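Local atomic coordinates of beta-lactamase/D-alanine Carboxypeptidase (Yersinia pestis, PDB entry 3RJU), a protein that probably hydrolyses beta-lactam or D-alanyl-D-alanine peptide substrates, as a serine hydrolase of the beta-lactamase and penicillin-binding protein family. Residues I58-I63 with G227-T232; L66-I71 with K177-L182; T197-A202 with C217-A222. One frame throughout, in Å; residues are numbered along the deposited sequence.

Contact 1 (I58-I63 with G227-T232)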
loop_
_atom_site.group_PDB
_atom_site.type_symbol
_atom_site.label_atom_id
_atom_site.label_comp_id
_atom_site.label_asym_id
_atom_site.label_seq_id
_atom_site.Cartn_x
_atom_site.Cartn_y
_atom_site.Cartn_z
ATOM N N ILE A 58 13.133 -3.936 -0.888
ATOM C CA ILE A 58 11.941 -4.766 -0.794
ATOM C C ILE A 58 10.921 -4.288 -1.825
ATOM O O ILE A 58 10.971 -3.128 -2.260
ATOM C CB ILE A 58 11.312 -4.684 0.611
ATOM C CG1 ILE A 58 10.849 -3.257 0.936
ATOM C CG2 ILE A 58 12.309 -5.159 1.671
ATOM C CD1 ILE A 58 10.239 -3.109 2.340
ATOM N N ARG A 59 10.011 -5.175 -2.221
ATOM C CA ARG A 59 8.802 -4.744 -2.922
ATOM C C ARG A 59 7.721 -4.491 -1.881
ATOM O O ARG A 59 7.374 -5.402 -1.106
ATOM C CB ARG A 59 8.313 -5.815 -3.901
ATOM C CG ARG A 59 9.345 -6.200 -4.968
ATOM C CD ARG A 59 8.710 -7.105 -6.012
ATOM N NE ARG A 59 9.668 -7.690 -6.952
ATOM C CZ ARG A 59 9.941 -7.199 -8.162
ATOM N NH1 ARG A 59 9.346 -6.091 -8.607
ATOM N NH2 ARG A 59 10.805 -7.833 -8.941
ATOM N N ILE A 60 7.186 -3.271 -1.829
ATOM C CA ILE A 60 6.122 -3.027 -0.854
ATOM C C ILE A 60 4.747 -3.443 -1.376
ATOM O O ILE A 60 3.761 -3.424 -0.633
ATOM C CB ILE A 60 6.102 -1.563 -0.319
ATOM C CG1 ILE A 60 5.637 -0.573 -1.400
ATOM C CG2 ILE A 60 7.486 -1.169 0.227
ATOM C CD1 ILE A 60 5.490 0.867 -0.857
ATOM N N ALA A 61 4.687 -3.834 -2.646
ATOM C CA ALA A 61 3.437 -4.277 -3.247
ATOM C C ALA A 61 2.356 -3.230 -2.979
ATOM O O ALA A 61 2.615 -2.044 -3.136
ATOM C CB ALA A 61 3.030 -5.683 -2.738
ATOM N N SER A 62 1.167 -3.642 -2.544
ATOM C CA SER A 62 0.028 -2.709 -2.483
ATOM C C SER A 62 0.083 -1.636 -1.386
ATOM O O SER A 62 -0.820 -0.797 -1.285
ATOM C CB SER A 62 -1.302 -3.469 -2.438
ATOM O OG SER A 62 -1.478 -4.210 -3.636
ATOM N N ILE A 63 1.124 -1.631 -0.560
ATOM C CA ILE A 63 1.338 -0.459 0.294
ATOM C C ILE A 63 1.464 0.764 -0.636
ATOM O O ILE A 63 1.161 1.903 -0.249
ATOM C CB ILE A 63 2.611 -0.611 1.197
ATOM C CG1 ILE A 63 2.495 -1.843 2.109
ATOM C CG2 ILE A 63 2.831 0.618 2.031
ATOM C CD1 ILE A 63 1.298 -1.845 3.020
ATOM N N GLY A 227 0.916 -1.061 -7.141
ATOM C CA GLY A 227 1.803 -1.994 -6.465
ATOM C C GLY A 227 3.291 -2.011 -6.730
ATOM O O GLY A 227 3.997 -2.797 -6.108
ATOM N N GLY A 228 3.784 -1.159 -7.627
ATOM C CA GLY A 228 5.151 -1.320 -8.109
ATOM C C GLY A 228 6.298 -0.818 -7.249
ATOM O O GLY A 228 7.457 -1.048 -7.577
ATOM N N ILE A 229 6.000 -0.098 -6.172
ATOM C CA ILE A 229 7.057 0.644 -5.483
ATOM C C ILE A 229 8.043 -0.274 -4.753
ATOM O O ILE A 229 7.647 -1.187 -4.037
ATOM C CB ILE A 229 6.482 1.752 -4.539
ATOM C CG1 ILE A 229 5.793 2.849 -5.360
ATOM C CG2 ILE A 229 7.589 2.345 -3.635
ATOM C CD1 ILE A 229 5.094 3.891 -4.496
ATOM N N TYR A 230 9.328 -0.052 -4.990
ATOM C CA TYR A 230 10.382 -0.652 -4.179
ATOM C C TYR A 230 10.727 0.313 -3.057
ATOM O O TYR A 230 10.691 1.530 -3.241
ATOM C CB TYR A 230 11.638 -0.872 -4.989
ATOM C CG TYR A 230 11.541 -1.768 -6.195
ATOM C CD1 TYR A 230 11.896 -3.124 -6.112
ATOM C CD2 TYR A 230 11.170 -1.265 -7.443
ATOM C CE1 TYR A 230 11.855 -3.944 -7.216
ATOM C CE2 TYR A 230 11.127 -2.098 -8.571
ATOM C CZ TYR A 230 11.489 -3.419 -8.453
ATOM O OH TYR A 230 11.458 -4.242 -9.562
ATOM N N SER A 231 11.103 -0.223 -1.900
ATOM C CA SER A 231 11.560 0.629 -0.813
ATOM C C SER A 231 12.564 -0.125 0.063
ATOM O O SER A 231 13.150 -1.140 -0.370
ATOM C CB SER A 231 10.364 1.152 -0.002
ATOM O OG SER A 231 10.751 2.176 0.903
ATOM N N THR A 232 12.757 0.347 1.292
ATOM C CA THR A 232 13.593 -0.364 2.258
ATOM C C THR A 232 12.926 -0.218 3.615
ATOM O O THR A 232 12.079 0.668 3.803
ATOM C CB THR A 232 14.989 0.268 2.370
ATOM O OG1 THR A 232 14.836 1.639 2.779
ATOM C CG2 THR A 232 15.757 0.194 1.036
HETATM O O HOH W 1 8.210 -3.874 -7.008
HETATM O O HOH W 2 6.369 -3.360 -5.067
#
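I58 and S231 face each other as an antiparallel hydrogen-bonded pair and satisfy one another twice: I58 N donates a hydrogen bond to S231 O at 2.8 Å, and S231 N donates to I58 O at 2.9 Å. That same I58 O also receives a CA-H...O contact from Y230 CA. One step on, R59 and Y230 form the non-hydrogen-bonded pair, and beyond it I60 N donates to I229 O at 3.1 Å. I229 O has a second donor in a water, which bonds to G227 O too and accepts from A61 N. T311 OG1 bonds to I60 O and T64 OG1 to A61 O.

Past I60 and A61 this two-stranded ribbon leads to S62, the serine of a probable SxxK motif of the beta-lactamase and penicillin-binding protein fold. S62 OG is hydrogen-bonded to K65 NZ and to a bound citrate.

R59 CG is anti to the carbonyl carbon (chi1 -59°) and the chain extends to NE, so this long, multi-donor residue lies alongside Y230 and still serves outside carbonyls. Y230 CE1 sits over one guanidinium face, toward its rim, with the planes 41° apart. R59 NH1 donates at 3.0 Å to a water that donates to G228 O and lies over the centre of the phenol ring. R59 NH2 is taken by the carbonyls of S215 and R216, and Y230 OH by that of G218. The branched apolar I60 suits a buried place against M236 of helix 233-241: its CD1 packs 3.8 Å from I229 CG2, and its CG2 rests 3.7 Å from S231 CB, whose hydroxyl bonds to T196.

Contact 2 (L66-I71 with K177-L182)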
loop_
_atom_site.group_PDB
_atom_site.type_symbol
_atom_site.label_atom_id
_atom_site.label_comp_id
_atom_site.label_asym_id
_atom_site.label_seq_id
_atom_site.Cartn_x
_atom_site.Cartn_y
_atom_site.Cartn_z
ATOM N N LEU A 66 -1.370 3.322 -0.773
ATOM C CA LEU A 66 -1.429 4.400 0.238
ATOM C C LEU A 66 -0.693 5.644 -0.233
ATOM O O LEU A 66 -1.082 6.771 0.074
ATOM C CB LEU A 66 -0.837 3.934 1.574
ATOM C CG LEU A 66 -1.447 2.652 2.165
ATOM C CD1 LEU A 66 -0.796 2.376 3.526
ATOM C CD2 LEU A 66 -2.963 2.804 2.279
HETATM N N MSE A 67 0.383 5.439 -0.980
HETATM C CA MSE A 67 1.120 6.570 -1.542
HETATM C C MSE A 67 0.369 7.213 -2.718
HETATM O O MSE A 67 0.400 8.427 -2.882
HETATM C CB MSE A 67 2.538 6.139 -1.939
HETATM C CG MSE A 67 3.345 5.694 -0.720
HETATM SE SE MSE A 67 5.163 5.212 -1.083
HETATM C CE MSE A 67 5.606 4.433 0.670
ATOM N N THR A 68 -0.288 6.409 -3.542
ATOM C CA THR A 68 -1.120 6.971 -4.609
ATOM C C THR A 68 -2.210 7.843 -4.004
ATOM O O THR A 68 -2.425 8.969 -4.443
ATOM C CB THR A 68 -1.755 5.869 -5.448
ATOM O OG1 THR A 68 -0.735 4.904 -5.764
ATOM C CG2 THR A 68 -2.350 6.441 -6.734
ATOM N N SER A 69 -2.896 7.338 -2.983
ATOM C CA SER A 69 -3.906 8.166 -2.309
ATOM C C SER A 69 -3.306 9.388 -1.619
ATOM O O SER A 69 -3.918 10.466 -1.604
ATOM C CB SER A 69 -4.751 7.324 -1.347
ATOM O OG SER A 69 -5.714 6.598 -2.104
ATOM N N GLU A 70 -2.102 9.237 -1.063
ATOM C CA GLU A 70 -1.402 10.379 -0.473
ATOM C C GLU A 70 -1.203 11.492 -1.506
ATOM O O GLU A 70 -1.485 12.665 -1.249
ATOM C CB GLU A 70 -0.026 9.968 0.083
ATOM C CG GLU A 70 0.799 11.193 0.535
ATOM C CD GLU A 70 2.070 10.876 1.283
ATOM O OE1 GLU A 70 2.474 9.729 1.273
ATOM O OE2 GLU A 70 2.692 11.812 1.855
ATOM N N ILE A 71 -0.703 11.116 -2.676
ATOM C CA ILE A 71 -0.512 12.068 -3.761
ATOM C C ILE A 71 -1.830 12.706 -4.191
ATOM O O ILE A 71 -1.889 13.926 -4.395
ATOM C CB ILE A 71 0.244 11.421 -4.940
ATOM C CG1 ILE A 71 1.679 11.111 -4.494
ATOM C CG2 ILE A 71 0.240 12.333 -6.186
ATOM C CD1 ILE A 71 2.455 10.252 -5.466
ATOM N N LYS A 177 3.027 16.156 -15.033
ATOM C CA LYS A 177 4.364 15.578 -14.944
ATOM C C LYS A 177 4.258 14.059 -14.751
ATOM O O LYS A 177 3.234 13.562 -14.299
ATOM C CB LYS A 177 5.141 16.204 -13.796
ATOM C CG LYS A 177 4.537 15.958 -12.429
ATOM C CD LYS A 177 5.430 16.533 -11.317
ATOM C CE LYS A 177 5.334 18.024 -11.206
ATOM N NZ LYS A 177 6.056 18.472 -9.959
ATOM N N PRO A 178 5.318 13.320 -15.112
ATOM C CA PRO A 178 5.301 11.862 -14.968
ATOM C C PRO A 178 4.992 11.480 -13.529
ATOM O O PRO A 178 5.392 12.190 -12.603
ATOM C CB PRO A 178 6.736 11.456 -15.322
ATOM C CG PRO A 178 7.218 12.557 -16.224
ATOM C CD PRO A 178 6.598 13.809 -15.665
ATOM N N TYR A 179 4.276 10.374 -13.344
ATOM C CA TYR A 179 3.970 9.926 -12.001
ATOM C C TYR A 179 5.222 9.750 -11.139
ATOM O O TYR A 179 5.205 10.073 -9.944
ATOM C CB TYR A 179 3.135 8.641 -12.008
ATOM C CG TYR A 179 2.597 8.344 -10.648
ATOM C CD1 TYR A 179 1.465 8.995 -10.176
ATOM C CD2 TYR A 179 3.250 7.455 -9.810
ATOM C CE1 TYR A 179 0.979 8.752 -8.914
ATOM C CE2 TYR A 179 2.776 7.183 -8.541
ATOM C CZ TYR A 179 1.634 7.829 -8.102
ATOM O OH TYR A 179 1.165 7.566 -6.861
ATOM N N ALA A 180 6.305 9.246 -11.732
ATOM C CA ALA A 180 7.541 9.058 -10.972
ATOM C C ALA A 180 8.018 10.390 -10.382
ATOM O O ALA A 180 8.586 10.422 -9.295
ATOM C CB ALA A 180 8.623 8.454 -11.841
ATOM N N HIS A 181 7.799 11.491 -11.100
ATOM C CA HIS A 181 8.159 12.806 -10.574
ATOM C C HIS A 181 7.260 13.247 -9.425
ATOM O O HIS A 181 7.730 13.901 -8.498
ATOM C CB HIS A 181 8.121 13.860 -11.680
ATOM C CG HIS A 181 9.192 13.676 -12.706
ATOM N ND1 HIS A 181 9.527 14.651 -13.620
ATOM C CD2 HIS A 181 10.019 12.631 -12.949
ATOM C CE1 HIS A 181 10.503 14.211 -14.393
ATOM N NE2 HIS A 181 10.819 12.988 -14.009
ATOM N N LEU A 182 5.968 12.915 -9.494
ATOM C CA LEU A 182 5.084 13.163 -8.364
ATOM C C LEU A 182 5.510 12.396 -7.119
ATOM O O LEU A 182 5.530 12.959 -6.020
ATOM C CB LEU A 182 3.635 12.798 -8.690
ATOM C CG LEU A 182 2.846 13.782 -9.530
ATOM C CD1 LEU A 182 1.472 13.191 -9.874
ATOM C CD2 LEU A 182 2.705 15.092 -8.772
HETATM O O HOH W 3 2.092 5.267 -5.878
#
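Y179 reaches across to T68 and I71 with the hydroxyl end of its ring, its OH lying 3.3 Å from T68 CA and 3.3 Å from I71 CD1. This is helix-to-helix packing in the helical part of the beta-lactamase fold: helix 64-77, which begins just after S62, the serine of a probable SxxK motif, meets the first turn of helix 179-191. A long aromatic suits the spot because the backbones at T68 and Y179 are 9.4 Å apart between CA atoms. With CG anti to the backbone N (chi1 -169°) the ring starts out toward helix 64-77, and the side chain crosses that of T68 at about a right angle. I71 CD1 also touches Y179 CZ at 3.7 Å.

Farther along, where the helices draw closer, I71 turns its other branch, CG2, to L182 CD1 at 4.0 Å; two branched aliphatics meet here by apolar contact alone. I187, farther along the same helix as L182, also packs against I71, and A168 and A175 of helix 162-175 lie against Y179 and L182.

T68 OG1 is hydrogen-bonded to two carbonyls, G225 O and T64 O, which share its one hydrogen, and it accepts from a water at 2.9 Å. The same water lies 2.7 Å from Y179 OH.

Contact 3 (T197-A202 with C217-A222)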
loop_
_atom_site.group_PDB
_atom_site.type_symbol
_atom_site.label_atom_id
_atom_site.label_comp_id
_atom_site.label_asym_id
_atom_site.label_seq_id
_atom_site.Cartn_x
_atom_site.Cartn_y
_atom_site.Cartn_z
ATOM N N THR A 197 11.353 3.812 -5.015
ATOM C CA THR A 197 11.462 4.048 -6.445
ATOM C C THR A 197 10.657 3.032 -7.251
ATOM O O THR A 197 10.361 1.943 -6.762
ATOM C CB THR A 197 12.951 3.978 -6.887
ATOM O OG1 THR A 197 13.060 4.304 -8.278
ATOM C CG2 THR A 197 13.548 2.585 -6.643
ATOM N N LEU A 198 10.301 3.409 -8.481
ATOM C CA LEU A 198 9.711 2.511 -9.465
ATOM C C LEU A 198 10.750 2.133 -10.508
ATOM O O LEU A 198 10.492 1.319 -11.397
ATOM C CB LEU A 198 8.534 3.190 -10.168
ATOM C CG LEU A 198 7.329 3.503 -9.288
ATOM C CD1 LEU A 198 6.473 4.626 -9.891
ATOM C CD2 LEU A 198 6.506 2.240 -9.021
ATOM N N THR A 199 11.931 2.722 -10.397
ATOM C CA THR A 199 12.971 2.522 -11.392
ATOM C C THR A 199 14.326 2.281 -10.710
ATOM O O THR A 199 15.227 3.124 -10.766
ATOM C CB THR A 199 13.064 3.753 -12.330
ATOM O OG1 THR A 199 13.308 4.929 -11.550
ATOM C CG2 THR A 199 11.742 3.954 -13.089
ATOM N N PRO A 200 14.473 1.123 -10.054
ATOM C CA PRO A 200 15.714 0.870 -9.315
ATOM C C PRO A 200 16.950 0.774 -10.204
ATOM O O PRO A 200 16.889 0.321 -11.355
ATOM C CB PRO A 200 15.445 -0.467 -8.617
ATOM C CG PRO A 200 14.401 -1.128 -9.469
ATOM C CD PRO A 200 13.530 -0.006 -9.971
ATOM N N THR A 201 18.074 1.207 -9.655
ATOM C CA THR A 201 19.359 1.036 -10.319
ATOM C C THR A 201 19.889 -0.375 -10.091
ATOM O O THR A 201 19.330 -1.144 -9.300
ATOM C CB THR A 201 20.390 1.992 -9.739
ATOM O OG1 THR A 201 20.585 1.673 -8.353
ATOM C CG2 THR A 201 19.917 3.438 -9.873
ATOM N N ALA A 202 20.987 -0.709 -10.761
ATOM C CA ALA A 202 21.645 -1.992 -10.523
ATOM C C ALA A 202 22.096 -2.123 -9.067
ATOM O O ALA A 202 21.972 -3.197 -8.465
ATOM C CB ALA A 202 22.846 -2.165 -11.466
ATOM N N CYS A 217 14.367 -7.922 -10.935
ATOM C CA CYS A 217 14.270 -6.562 -10.445
ATOM C C CYS A 217 14.314 -5.603 -11.626
ATOM O O CYS A 217 15.343 -5.440 -12.269
ATOM C CB CYS A 217 15.411 -6.291 -9.463
ATOM S SG CYS A 217 15.440 -4.626 -8.755
ATOM N N GLY A 218 13.185 -4.973 -11.925
ATOM C CA GLY A 218 13.128 -4.098 -13.081
ATOM C C GLY A 218 12.221 -2.912 -12.872
ATOM O O GLY A 218 11.760 -2.651 -11.764
ATOM N N ASN A 219 12.005 -2.171 -13.947
ATOM C CA ASN A 219 11.137 -1.009 -13.952
ATOM C C ASN A 219 9.704 -1.477 -13.710
ATOM O O ASN A 219 9.207 -2.363 -14.407
ATOM C CB ASN A 219 11.295 -0.322 -15.315
ATOM C CG ASN A 219 10.379 0.881 -15.507
ATOM O OD1 ASN A 219 9.167 0.798 -15.320
ATOM N ND2 ASN A 219 10.965 2.002 -15.925
ATOM N N THR A 220 9.053 -0.891 -12.706
ATOM C CA THR A 220 7.690 -1.260 -12.352
ATOM C C THR A 220 6.721 -0.079 -12.499
ATOM O O THR A 220 5.644 -0.046 -11.872
ATOM C CB THR A 220 7.641 -1.771 -10.911
ATOM O OG1 THR A 220 8.233 -0.797 -10.047
ATOM C CG2 THR A 220 8.385 -3.124 -10.767
ATOM N N VAL A 221 7.078 0.878 -13.348
ATOM C CA VAL A 221 6.224 2.039 -13.556
ATOM C C VAL A 221 4.807 1.658 -14.037
ATOM O O VAL A 221 3.839 2.378 -13.762
ATOM C CB VAL A 221 6.887 3.047 -14.515
ATOM C CG1 VAL A 221 5.887 4.134 -14.947
ATOM C CG2 VAL A 221 8.102 3.658 -13.853
ATOM N N ALA A 222 4.678 0.527 -14.731
ATOM C CA ALA A 222 3.354 0.053 -15.151
ATOM C C ALA A 222 2.370 -0.080 -13.982
ATOM O O ALA A 222 1.163 0.101 -14.158
ATOM C CB ALA A 222 3.453 -1.255 -15.885
#
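L198 and T220 supply the one backbone hydrogen bond between these two loop segments. T220 N points at L198 O over 2.9 Å, nearly straight at 172°. N219 CA adds a longer CA-H...O contact to the same oxygen.

One side-chain-to-backbone bond shapes each loop from within. T197 OG1 accepts from T199 N in an ST turn, and N219 OD1 accepts from V221 N at 2.9 Å in an Asx turn. Threonine and asparagine suit these positions because each has a short side chain whose oxygen can fold back on the backbone two residues later.

Van der Waals contacts close the rest. V221 CG2, anti to the carbonyl carbon, is shared in apolar contact: L198 CB and T199 CG2 both lie 3.7 Å from it. T199 CG2 also rests against N219 ND2 at 3.5 Å, the two side chains running alongside each other. L198 CD2 meets T220 OG1, a hydroxyl already bonded to G228 O. At the other end P200 lays its ring carbon CG 3.7 Å from C217 SG, while its CD approaches G218 O.

C217 is joined by a disulfide to C205, at the end of helix 202-205, which P200 also touches. With one direct backbone bond across the pair, the disulfide, the ST and Asx turns and the bonds of T220 and G218 to 227-232 are consistent with holding these irregular loops in place.

From the N terminus the chain forms helix 6-20 and strands 25-32 and 35-42 before it reaches 58-63, which runs directly into helix 64-77 and so into the first half of contact 2. Contact 2 closes its loop when the chain reaches 177-182, and contact 3 then opens and closes a much shorter one between 197-202 and 217-222. Only afterwards does 227-232 return to pair with 58-63, so contact 1 encloses both of the others, which follow in series. The three meet in space. M67 packs its selenium against I229 and its methyl carbon against I60, Y230 lies on P200, and Y179 approaches L198, tying the ribbon to the helices and the disulfide-linked loop.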